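Local coordinates for malate dehydrogenase (Entamoeba histolytica, PDB 3I0P), which probably catalyses the NAD-dependent interconversion of malate and oxaloacetate, at residues A[11-22]-A[32-43]; A[22-31]-A[63-73]. All blocks are in the same frame, centred on the assembly; numbering follows the deposited sequence. Where two conformers were deposited one is given.

Contact 1 of 2, residues A[11-22]-A[32-43]; sequences IDTIKEFMYQVL and ARMVRDTLIAAD
Ile40 is the knob of this helix pair. Its side chain fits into a hole formed by Ile11, Ile14, Lys15 and Met18 of segment 11-22. CG1 of Ile40 stands anti to the backbone N (chi1 -164°), which carries CD1 in among the two isoleucines. There Ile40 CD1 meets Ile14 CG2 at 3.7 Å, and Ile40 CG1 meets Ile11 CG2 at 3.8 Å. Lys15 closes the hole with its aliphatic part: its CG lies 3.7 Å from Ile40 CG1, and the two side chains cross at about a right angle. On the inner side the bent chain of Met18 brings its CE to 3.8 Å from Leu39 CB.

One turn before Ile40, Arg36 reaches across to the other helix. A bend at chi2 (91°) brings the guanidinium beside Lys15 and Tyr19. The main-chain O of Lys15 lies at the guanidinium edge, near its plane. NE of Arg36 is taken by Asp37 OD1 in a salt bridge of 2.9 Å, with the oxygen in the guanidinium plane. The Tyr19 and Arg33 side chains lie alongside each other and point the same way, without stacking, and Tyr19 CD1 touches Ala32 CB. Leu22 CD1 completes this end against Val35 CG1 at 3.8 Å.

The second shell holds several of these groups. Glu29 accepts a hydrogen bond from Tyr19 OH and pairs with Arg33. Asp43 OD2 accepts from the main-chain N of Ile52. Phe55 of helix 55-64 touches Met18 and Leu39. The axes of the two segments run roughly antiparallel, at 144° and 9.0 Å apart. This is an antiparallel helical hairpin, with Ile40 as a knob in a hole of the partner helix, and the side chain of Leu39 on its inner face lies about 9 Å from a bound NAD.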
loop_
_atom_site.group_PDB
_atom_site.type_symbol
_atom_site.label_atom_id
_atom_site.label_comp_id
_atom_site.label_asym_id
_atom_site.label_seq_id
_atom_site.Cartn_x
_atom_site.Cartn_y
_atom_site.Cartn_z
ATOM N N ILE A 11 17.555 9.197 26.656
ATOM C CA ILE A 11 17.849 8.916 25.246
ATOM C C ILE A 11 19.350 9.032 24.942
ATOM O O ILE A 11 19.920 8.147 24.309
ATOM C CB ILE A 11 17.016 9.840 24.292
ATOM C CG1 ILE A 11 15.505 9.503 24.347
ATOM C CG2 ILE A 11 17.564 9.825 22.875
ATOM C CD1 ILE A 11 15.112 8.072 23.955
ATOM N N ASP A 12 19.980 10.111 25.410
ATOM C CA ASP A 12 21.418 10.313 25.236
ATOM C C ASP A 12 22.239 9.136 25.763
ATOM O O ASP A 12 23.145 8.676 25.075
ATOM C CB ASP A 12 21.888 11.615 25.897
ATOM C CG ASP A 12 21.447 12.873 25.134
ATOM O OD1 ASP A 12 21.633 12.961 23.896
ATOM O OD2 ASP A 12 20.931 13.799 25.795
ATOM N N THR A 13 21.926 8.657 26.969
ATOM C CA THR A 13 22.616 7.495 27.549
ATOM C C THR A 13 22.491 6.278 26.628
ATOM O O THR A 13 23.494 5.649 26.295
ATOM C CB THR A 13 22.090 7.123 28.982
ATOM O OG1 THR A 13 22.251 8.233 29.868
ATOM C CG2 THR A 13 22.836 5.923 29.564
ATOM N N ILE A 14 21.259 5.966 26.223
ATOM C CA ILE A 14 20.968 4.840 25.342
ATOM C C ILE A 14 21.699 4.975 24.003
ATOM O O ILE A 14 22.294 4.005 23.518
ATOM C CB ILE A 14 19.440 4.684 25.121
ATOM C CG1 ILE A 14 18.727 4.457 26.455
ATOM C CG2 ILE A 14 19.133 3.537 24.150
ATOM C CD1 ILE A 14 17.234 4.678 26.404
ATOM N N LYS A 15 21.644 6.182 23.430
ATOM C CA LYS A 15 22.316 6.567 22.179
ATOM C C LYS A 15 23.806 6.299 22.224
ATOM O O LYS A 15 24.333 5.585 21.374
ATOM C CB LYS A 15 22.159 8.075 21.951
ATOM C CG LYS A 15 21.238 8.535 20.862
ATOM C CD LYS A 15 21.255 10.055 20.826
ATOM C CE LYS A 15 21.045 10.602 19.413
ATOM N NZ LYS A 15 20.216 11.852 19.442
ATOM N N GLU A 16 24.478 6.892 23.216
ATOM C CA GLU A 16 25.932 6.807 23.378
ATOM C C GLU A 16 26.381 5.384 23.656
ATOM O O GLU A 16 27.416 4.943 23.154
ATOM C CB GLU A 16 26.393 7.722 24.518
ATOM C CG GLU A 16 27.746 7.349 25.143
ATOM C CD GLU A 16 28.945 7.835 24.335
ATOM O OE1 GLU A 16 28.761 8.307 23.192
ATOM O OE2 GLU A 16 30.078 7.741 24.847
ATOM N N PHE A 17 25.586 4.673 24.451
ATOM C CA PHE A 17 25.923 3.321 24.899
ATOM C C PHE A 17 25.920 2.373 23.726
ATOM O O PHE A 17 26.824 1.561 23.568
ATOM C CB PHE A 17 24.924 2.840 25.951
ATOM C CG PHE A 17 25.121 1.413 26.364
ATOM C CD1 PHE A 17 26.174 1.057 27.212
ATOM C CD2 PHE A 17 24.256 0.419 25.914
ATOM C CE1 PHE A 17 26.363 -0.272 27.605
ATOM C CE2 PHE A 17 24.434 -0.918 26.297
ATOM C CZ PHE A 17 25.489 -1.265 27.145
ATOM N N MET A 18 24.897 2.513 22.892
ATOM C CA MET A 18 24.706 1.666 21.729
ATOM C C MET A 18 25.895 1.831 20.782
ATOM O O MET A 18 26.435 0.857 20.262
ATOM C CB MET A 18 23.395 2.051 21.057
ATOM C CG MET A 18 22.517 0.884 20.716
ATOM S SD MET A 18 20.741 1.089 20.979
ATOM C CE MET A 18 20.421 2.746 20.352
ATOM N N TYR A 19 26.325 3.074 20.612
ATOM C CA TYR A 19 27.424 3.420 19.733
ATOM C C TYR A 19 28.776 2.914 20.259
ATOM O O TYR A 19 29.620 2.465 19.476
ATOM C CB TYR A 19 27.411 4.932 19.534
ATOM C CG TYR A 19 28.634 5.561 18.914
ATOM C CD1 TYR A 19 28.898 5.440 17.549
ATOM C CD2 TYR A 19 29.496 6.333 19.689
ATOM C CE1 TYR A 19 30.027 6.049 16.975
ATOM C CE2 TYR A 19 30.621 6.947 19.130
ATOM C CZ TYR A 19 30.875 6.801 17.776
ATOM O OH TYR A 19 31.977 7.410 17.236
ATOM N N GLN A 20 28.979 2.972 21.577
ATOM C CA GLN A 20 30.222 2.467 22.161
ATOM C C GLN A 20 30.300 0.942 22.074
ATOM O O GLN A 20 31.343 0.394 21.720
ATOM C CB GLN A 20 30.428 2.944 23.602
ATOM C CG GLN A 20 30.538 4.466 23.794
ATOM C CD GLN A 20 31.691 5.125 23.035
ATOM O OE1 GLN A 20 32.778 4.557 22.885
ATOM N NE2 GLN A 20 31.452 6.354 22.572
ATOM N N VAL A 21 29.199 0.259 22.372
ATOM C CA VAL A 21 29.189 -1.200 22.305
ATOM C C VAL A 21 29.399 -1.712 20.866
ATOM O O VAL A 21 30.041 -2.757 20.649
ATOM C CB VAL A 21 27.915 -1.805 22.943
ATOM C CG1 VAL A 21 27.938 -3.328 22.861
ATOM C CG2 VAL A 21 27.792 -1.366 24.389
ATOM N N LEU A 22 28.881 -0.966 19.892
ATOM C CA LEU A 22 29.037 -1.331 18.486
ATOM C C LEU A 22 30.474 -1.147 18.010
ATOM O O LEU A 22 30.959 -1.915 17.182
ATOM C CB LEU A 22 28.066 -0.542 17.605
ATOM C CG LEU A 22 26.602 -0.988 17.584
ATOM C CD1 LEU A 22 25.690 0.141 17.106
ATOM C CD2 LEU A 22 26.437 -2.235 16.723
ATOM N N ALA A 32 28.526 2.178 13.017
ATOM C CA ALA A 32 27.991 2.272 14.379
ATOM C C ALA A 32 27.016 3.438 14.490
ATOM O O ALA A 32 25.979 3.309 15.128
ATOM C CB ALA A 32 29.105 2.402 15.406
ATOM N N ARG A 33 27.348 4.561 13.852
ATOM C CA ARG A 33 26.491 5.742 13.858
ATOM C C ARG A 33 25.169 5.543 13.112
ATOM O O ARG A 33 24.110 5.908 13.620
ATOM C CB ARG A 33 27.233 6.973 13.330
ATOM C CG ARG A 33 27.837 7.826 14.433
ATOM C CD ARG A 33 28.475 9.088 13.887
ATOM N NE ARG A 33 29.593 8.804 12.996
ATOM C CZ ARG A 33 29.717 9.279 11.762
ATOM N NH1 ARG A 33 28.796 10.090 11.242
ATOM N NH2 ARG A 33 30.788 8.955 11.044
ATOM N N MET A 34 25.233 4.955 11.921
ATOM C CA MET A 34 24.033 4.713 11.132
ATOM C C MET A 34 23.073 3.792 11.881
ATOM O O MET A 34 21.890 4.076 11.966
ATOM C CB MET A 34 24.383 4.141 9.752
ATOM C CG MET A 34 25.046 5.141 8.803
ATOM S SD MET A 34 25.366 4.416 7.181
ATOM C CE MET A 34 25.999 5.813 6.254
ATOM N N VAL A 35 23.612 2.716 12.457
ATOM C CA VAL A 35 22.840 1.704 13.180
ATOM C C VAL A 35 22.227 2.229 14.472
ATOM O O VAL A 35 21.054 1.963 14.754
ATOM C CB VAL A 35 23.707 0.463 13.486
ATOM C CG1 VAL A 35 23.027 -0.489 14.481
ATOM C CG2 VAL A 35 24.055 -0.246 12.192
ATOM N N ARG A 36 23.002 2.967 15.261
ATOM C CA ARG A 36 22.480 3.470 16.512
ATOM C C ARG A 36 21.434 4.560 16.270
ATOM O O ARG A 36 20.472 4.653 17.027
ATOM C CB ARG A 36 23.605 3.922 17.455
ATOM C CG ARG A 36 24.230 5.265 17.143
ATOM C CD ARG A 36 23.538 6.393 17.882
ATOM N NE ARG A 36 24.053 7.678 17.420
ATOM C CZ ARG A 36 25.095 8.297 17.959
ATOM N NH1 ARG A 36 25.730 7.758 18.984
ATOM N NH2 ARG A 36 25.504 9.462 17.482
ATOM N N ASP A 37 21.614 5.361 15.213
ATOM C CA ASP A 37 20.628 6.387 14.844
ATOM C C ASP A 37 19.265 5.766 14.545
ATOM O O ASP A 37 18.239 6.249 15.027
ATOM C CB ASP A 37 21.081 7.206 13.636
ATOM C CG ASP A 37 22.061 8.312 13.996
ATOM O OD1 ASP A 37 22.380 8.513 15.188
ATOM O OD2 ASP A 37 22.512 8.999 13.054
ATOM N N THR A 38 19.253 4.685 13.768
ATOM C CA THR A 38 17.978 4.080 13.404
ATOM C C THR A 38 17.451 3.195 14.519
ATOM O O THR A 38 16.244 2.988 14.615
ATOM C CB THR A 38 17.976 3.323 12.037
ATOM O OG1 THR A 38 17.733 1.940 12.251
ATOM C CG2 THR A 38 19.257 3.505 11.257
ATOM N N LEU A 39 18.334 2.686 15.372
ATOM C CA LEU A 39 17.870 1.983 16.566
ATOM C C LEU A 39 17.253 2.956 17.566
ATOM O O LEU A 39 16.115 2.746 17.989
ATOM C CB LEU A 39 18.962 1.118 17.202
ATOM C CG LEU A 39 19.360 -0.087 16.343
ATOM C CD1 LEU A 39 20.271 -1.034 17.095
ATOM C CD2 LEU A 39 18.106 -0.823 15.866
ATOM N N ILE A 40 17.967 4.029 17.918
ATOM C CA ILE A 40 17.406 5.028 18.835
ATOM C C ILE A 40 16.117 5.669 18.289
ATOM O O ILE A 40 15.194 5.918 19.049
ATOM C CB ILE A 40 18.436 6.120 19.272
ATOM C CG1 ILE A 40 17.922 6.881 20.503
ATOM C CG2 ILE A 40 18.738 7.098 18.143
ATOM C CD1 ILE A 40 18.090 6.152 21.796
ATOM N N ALA A 41 16.063 5.913 16.978
ATOM C CA ALA A 41 14.848 6.363 16.305
ATOM C C ALA A 41 13.655 5.491 16.647
ATOM O O ALA A 41 12.549 5.999 16.856
ATOM C CB ALA A 41 15.043 6.395 14.802
ATOM N N ALA A 42 13.866 4.180 16.713
ATOM C CA ALA A 42 12.787 3.299 17.122
ATOM C C ALA A 42 12.340 3.608 18.560
ATOM O O ALA A 42 11.130 3.659 18.837
ATOM C CB ALA A 42 13.178 1.853 16.963
ATOM N N ASP A 43 13.307 3.828 19.455
ATOM C CA ASP A 43 12.994 4.119 20.862
ATOM C C ASP A 43 12.379 5.520 21.021
ATOM O O ASP A 43 11.465 5.709 21.820
ATOM C CB ASP A 43 14.228 3.964 21.772
ATOM C CG ASP A 43 14.765 2.535 21.811
ATOM O OD1 ASP A 43 13.983 1.578 21.992
ATOM O OD2 ASP A 43 15.993 2.369 21.674
#

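Contact 2 of 2, residues A[22-31]-A[63-73]; sequences LLKVGSDEEN and IKKGMINPTAK
The backbones meet through a hydrogen bond from Asp28 N to Pro70 O, 3.2 Å long, with Ser27 and Asp28 lying beside Pro70 and Thr71. Segment 22-31 is the tight turn between helix 11-24 and helix 29-45. A Schellman motif with Gly26 at C-prime ends helix 11-24, and Asp28 is the N-cap of helix 29-45. Segment 63-73 leaves helix 55-64 by a second Schellman motif, at Gly66, then makes an Asx turn at Asn69 and a type I turn from Asn69 to Ala72.

Asn31 joins segment 22-31 to that type I turn. Its ND2 donates to Pro70 O at 3.0 Å and to Ala72 O at 2.9 Å, and both oxygens lie near the amide plane. These two bonds fix the rotation of the buried amide. Pro70 O is therefore gripped twice, with Asp28 N and Asn31 ND2 coming from opposite faces of its carbonyl plane.

Apolar contacts flank the polar centre. Ile63 CD1 packs against Val25 CG2 at 4.0 Å, the two side chains crossing at about a right angle. Phe92 touches both Ile63 and Ser27, and Tyr359 of helix 346-359 touches Val25. The Pro70 ring lies beside Ser27, with Pro70 CB 3.4 Å from Ser27 OG. That hydroxyl donates to Leu22 O, which also accepts from Ser27 N.

At the far side Lys73 bends at chi2 (-94°) and sends its amine toward the start of helix 29-45. Its NZ forms a salt bridge with Glu30 OE1 at 3.0 Å and a long one with Asp28 OD2. The Asp28 carboxylate is shared between lysine and helix end: its OD2 also takes the capping bond from Asn31 N, on the lone pair pointing away from OD1, at 2.9 Å.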
loop_
_atom_site.group_PDB
_atom_site.type_symbol
_atom_site.label_atom_id
_atom_site.label_comp_id
_atom_site.label_asym_id
_atom_site.label_seq_id
_atom_site.Cartn_x
_atom_site.Cartn_y
_atom_site.Cartn_z
ATOM N N LEU A 22 28.881 -0.966 19.892
ATOM C CA LEU A 22 29.037 -1.331 18.486
ATOM C C LEU A 22 30.474 -1.147 18.010
ATOM O O LEU A 22 30.959 -1.915 17.182
ATOM C CB LEU A 22 28.066 -0.542 17.605
ATOM C CG LEU A 22 26.602 -0.988 17.584
ATOM C CD1 LEU A 22 25.690 0.141 17.106
ATOM C CD2 LEU A 22 26.437 -2.235 16.723
ATOM N N LEU A 23 31.152 -0.129 18.536
ATOM C CA LEU A 23 32.583 0.044 18.296
ATOM C C LEU A 23 33.367 -1.105 18.918
ATOM O O LEU A 23 34.215 -1.706 18.256
ATOM C CB LEU A 23 33.078 1.367 18.862
ATOM C CG LEU A 23 32.640 2.630 18.133
ATOM C CD1 LEU A 23 33.125 3.868 18.876
ATOM C CD2 LEU A 23 33.136 2.617 16.692
ATOM N N LYS A 24 33.059 -1.421 20.174
ATOM C CA LYS A 24 33.760 -2.469 20.913
ATOM C C LYS A 24 33.697 -3.830 20.235
ATOM O O LYS A 24 34.669 -4.573 20.297
ATOM C CB LYS A 24 33.249 -2.578 22.349
ATOM C CG LYS A 24 33.589 -1.385 23.224
ATOM C CD LYS A 24 35.070 -1.299 23.562
ATOM C CE LYS A 24 35.326 -0.082 24.439
ATOM N NZ LYS A 24 36.678 -0.083 25.030
ATOM N N VAL A 25 32.567 -4.146 19.595
ATOM C CA VAL A 25 32.412 -5.424 18.866
ATOM C C VAL A 25 32.894 -5.335 17.417
ATOM O O VAL A 25 32.621 -6.222 16.604
ATOM C CB VAL A 25 30.969 -5.983 18.918
ATOM C CG1 VAL A 25 30.545 -6.236 20.360
ATOM C CG2 VAL A 25 29.993 -5.042 18.223
ATOM N N GLY A 26 33.610 -4.261 17.102
ATOM C CA GLY A 26 34.349 -4.171 15.851
ATOM C C GLY A 26 33.639 -3.582 14.647
ATOM O O GLY A 26 34.080 -3.800 13.516
ATOM N N SER A 27 32.559 -2.833 14.872
ATOM C CA SER A 27 31.909 -2.082 13.793
ATOM C C SER A 27 32.779 -0.956 13.244
ATOM O O SER A 27 33.523 -0.311 13.979
ATOM C CB SER A 27 30.580 -1.485 14.258
ATOM O OG SER A 27 29.728 -2.493 14.763
ATOM N N ASP A 28 32.677 -0.731 11.939
ATOM C CA ASP A 28 33.171 0.488 11.331
ATOM C C ASP A 28 32.482 1.653 12.049
ATOM O O ASP A 28 31.290 1.568 12.377
ATOM C CB ASP A 28 32.847 0.503 9.838
ATOM C CG ASP A 28 32.991 1.886 9.222
ATOM O OD1 ASP A 28 33.999 2.133 8.529
ATOM O OD2 ASP A 28 32.102 2.739 9.445
ATOM N N GLU A 29 33.226 2.731 12.293
ATOM C CA GLU A 29 32.703 3.837 13.090
ATOM C C GLU A 29 31.444 4.477 12.486
ATOM O O GLU A 29 30.458 4.716 13.203
ATOM C CB GLU A 29 33.786 4.881 13.372
ATOM C CG GLU A 29 33.378 5.896 14.424
ATOM C CD GLU A 29 32.662 7.108 13.853
ATOM O OE1 GLU A 29 32.700 7.324 12.620
ATOM O OE2 GLU A 29 32.068 7.860 14.648
ATOM N N GLU A 30 31.469 4.754 11.185
ATOM C CA GLU A 30 30.290 5.312 10.534
ATOM C C GLU A 30 29.107 4.334 10.617
ATOM O O GLU A 30 27.978 4.755 10.887
ATOM C CB GLU A 30 30.583 5.716 9.090
ATOM C CG GLU A 30 29.484 6.589 8.462
ATOM C CD GLU A 30 29.719 6.880 6.979
ATOM O OE1 GLU A 30 30.688 6.329 6.387
ATOM O OE2 GLU A 30 28.924 7.669 6.410
ATOM N N ASN A 31 29.374 3.040 10.405
ATOM C CA ASN A 31 28.360 1.997 10.582
ATOM C C ASN A 31 27.713 2.034 11.965
ATOM O O ASN A 31 26.489 1.948 12.079
ATOM C CB ASN A 31 28.939 0.606 10.315
ATOM C CG ASN A 31 29.109 0.300 8.822
ATOM O OD1 ASN A 31 28.935 1.174 7.959
ATOM N ND2 ASN A 31 29.467 -0.953 8.519
ATOM N N ILE A 63 26.142 -10.426 15.735
ATOM C CA ILE A 63 27.524 -10.093 15.376
ATOM C C ILE A 63 28.502 -11.127 15.990
ATOM O O ILE A 63 29.479 -11.552 15.343
ATOM C CB ILE A 63 27.903 -8.671 15.821
ATOM C CG1 ILE A 63 26.983 -7.643 15.154
ATOM C CG2 ILE A 63 29.371 -8.374 15.495
ATOM C CD1 ILE A 63 27.135 -6.225 15.684
ATOM N N LYS A 64 28.212 -11.529 17.230
ATOM C CA LYS A 64 28.964 -12.568 17.931
ATOM C C LYS A 64 28.828 -13.941 17.249
ATOM O O LYS A 64 29.775 -14.728 17.243
ATOM C CB LYS A 64 28.525 -12.644 19.397
ATOM C CG LYS A 64 29.221 -11.636 20.314
ATOM C CD LYS A 64 28.484 -11.454 21.653
ATOM C CE LYS A 64 28.337 -12.759 22.440
ATOM N NZ LYS A 64 27.287 -12.696 23.504
ATOM N N LYS A 65 27.661 -14.222 16.673
ATOM C CA LYS A 65 27.458 -15.471 15.935
ATOM C C LYS A 65 27.772 -15.316 14.437
ATOM O O LYS A 65 27.348 -16.127 13.617
ATOM C CB LYS A 65 26.039 -16.030 16.165
ATOM C CG LYS A 65 25.823 -16.623 17.567
ATOM C CD LYS A 65 24.418 -17.209 17.756
ATOM C CE LYS A 65 23.436 -16.160 18.300
ATOM N NZ LYS A 65 21.999 -16.522 18.121
ATOM N N GLY A 66 28.516 -14.270 14.085
ATOM C CA GLY A 66 28.957 -14.051 12.695
ATOM C C GLY A 66 27.862 -13.806 11.660
ATOM O O GLY A 66 28.124 -13.854 10.459
ATOM N N MET A 67 26.647 -13.516 12.132
ATOM C CA MET A 67 25.470 -13.328 11.275
ATOM C C MET A 67 25.399 -11.954 10.593
ATOM O O MET A 67 24.639 -11.755 9.640
ATOM C CB MET A 67 24.190 -13.572 12.078
ATOM C CG MET A 67 24.139 -14.926 12.727
ATOM S SD MET A 67 22.711 -15.126 13.804
ATOM C CE MET A 67 21.361 -15.304 12.646
ATOM N N ILE A 68 26.185 -11.011 11.087
ATOM C CA ILE A 68 26.265 -9.688 10.511
ATOM C C ILE A 68 27.746 -9.404 10.360
ATOM O O ILE A 68 28.529 -9.764 11.235
ATOM C CB ILE A 68 25.608 -8.631 11.449
ATOM C CG1 ILE A 68 24.124 -8.929 11.654
ATOM C CG2 ILE A 68 25.769 -7.223 10.910
ATOM C CD1 ILE A 68 23.522 -8.262 12.888
ATOM N N ASN A 69 28.129 -8.777 9.252
ATOM C CA ASN A 69 29.466 -8.222 9.100
ATOM C C ASN A 69 29.446 -6.733 9.451
ATOM O O ASN A 69 28.969 -5.910 8.666
ATOM C CB ASN A 69 29.984 -8.452 7.676
ATOM C CG ASN A 69 31.384 -7.883 7.443
ATOM O OD1 ASN A 69 31.963 -7.212 8.302
ATOM N ND2 ASN A 69 31.926 -8.143 6.262
ATOM N N PRO A 70 29.974 -6.374 10.633
ATOM C CA PRO A 70 29.794 -5.007 11.135
ATOM C C PRO A 70 30.669 -3.923 10.478
ATOM O O PRO A 70 30.440 -2.729 10.720
ATOM C CB PRO A 70 30.107 -5.142 12.626
ATOM C CG PRO A 70 31.090 -6.257 12.700
ATOM C CD PRO A 70 30.719 -7.221 11.586
ATOM N N THR A 71 31.655 -4.323 9.667
ATOM C CA THR A 71 32.491 -3.349 8.932
ATOM C C THR A 71 32.111 -3.261 7.461
ATOM O O THR A 71 32.722 -2.513 6.698
ATOM C CB THR A 71 34.027 -3.644 9.030
ATOM O OG1 THR A 71 34.309 -4.956 8.536
ATOM C CG2 THR A 71 34.531 -3.516 10.454
ATOM N N ALA A 72 31.093 -4.024 7.074
ATOM C CA ALA A 72 30.689 -4.136 5.678
ATOM C C ALA A 72 29.962 -2.898 5.181
ATOM O O ALA A 72 29.270 -2.216 5.943
ATOM C CB ALA A 72 29.822 -5.359 5.484
ATOM N N LYS A 73 30.127 -2.624 3.892
ATOM C CA LYS A 73 29.397 -1.564 3.215
ATOM C C LYS A 73 28.762 -2.181 1.969
ATOM O O LYS A 73 29.255 -3.203 1.481
ATOM C CB LYS A 73 30.342 -0.423 2.834
ATOM C CG LYS A 73 31.150 0.156 3.992
ATOM C CD LYS A 73 30.487 1.383 4.622
ATOM C CE LYS A 73 31.426 2.037 5.645
ATOM N NZ LYS A 73 30.981 3.410 6.006
#

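The centres of the two contacts lie about 14 Å apart, on the same side of the chain's centre. Both use helix 11-24 and helix 29-45, and their segments alternate along the chain. Contact 1 pairs the two helices along their length. Contact 2 takes the turn between them, 22-31, and sets it against the end of helix 55-64 and the chain leading to strand 75-79. Leu22 belongs to both. Glu29 OE2, at the turn, is hydrogen-bonded to Tyr19 OH of contact 1. Together they join the N-terminal helices to the approach to the seven-stranded mixed sheet. The centre of contact 1 is nearer the chain centre than that of contact 2, with NAD close by.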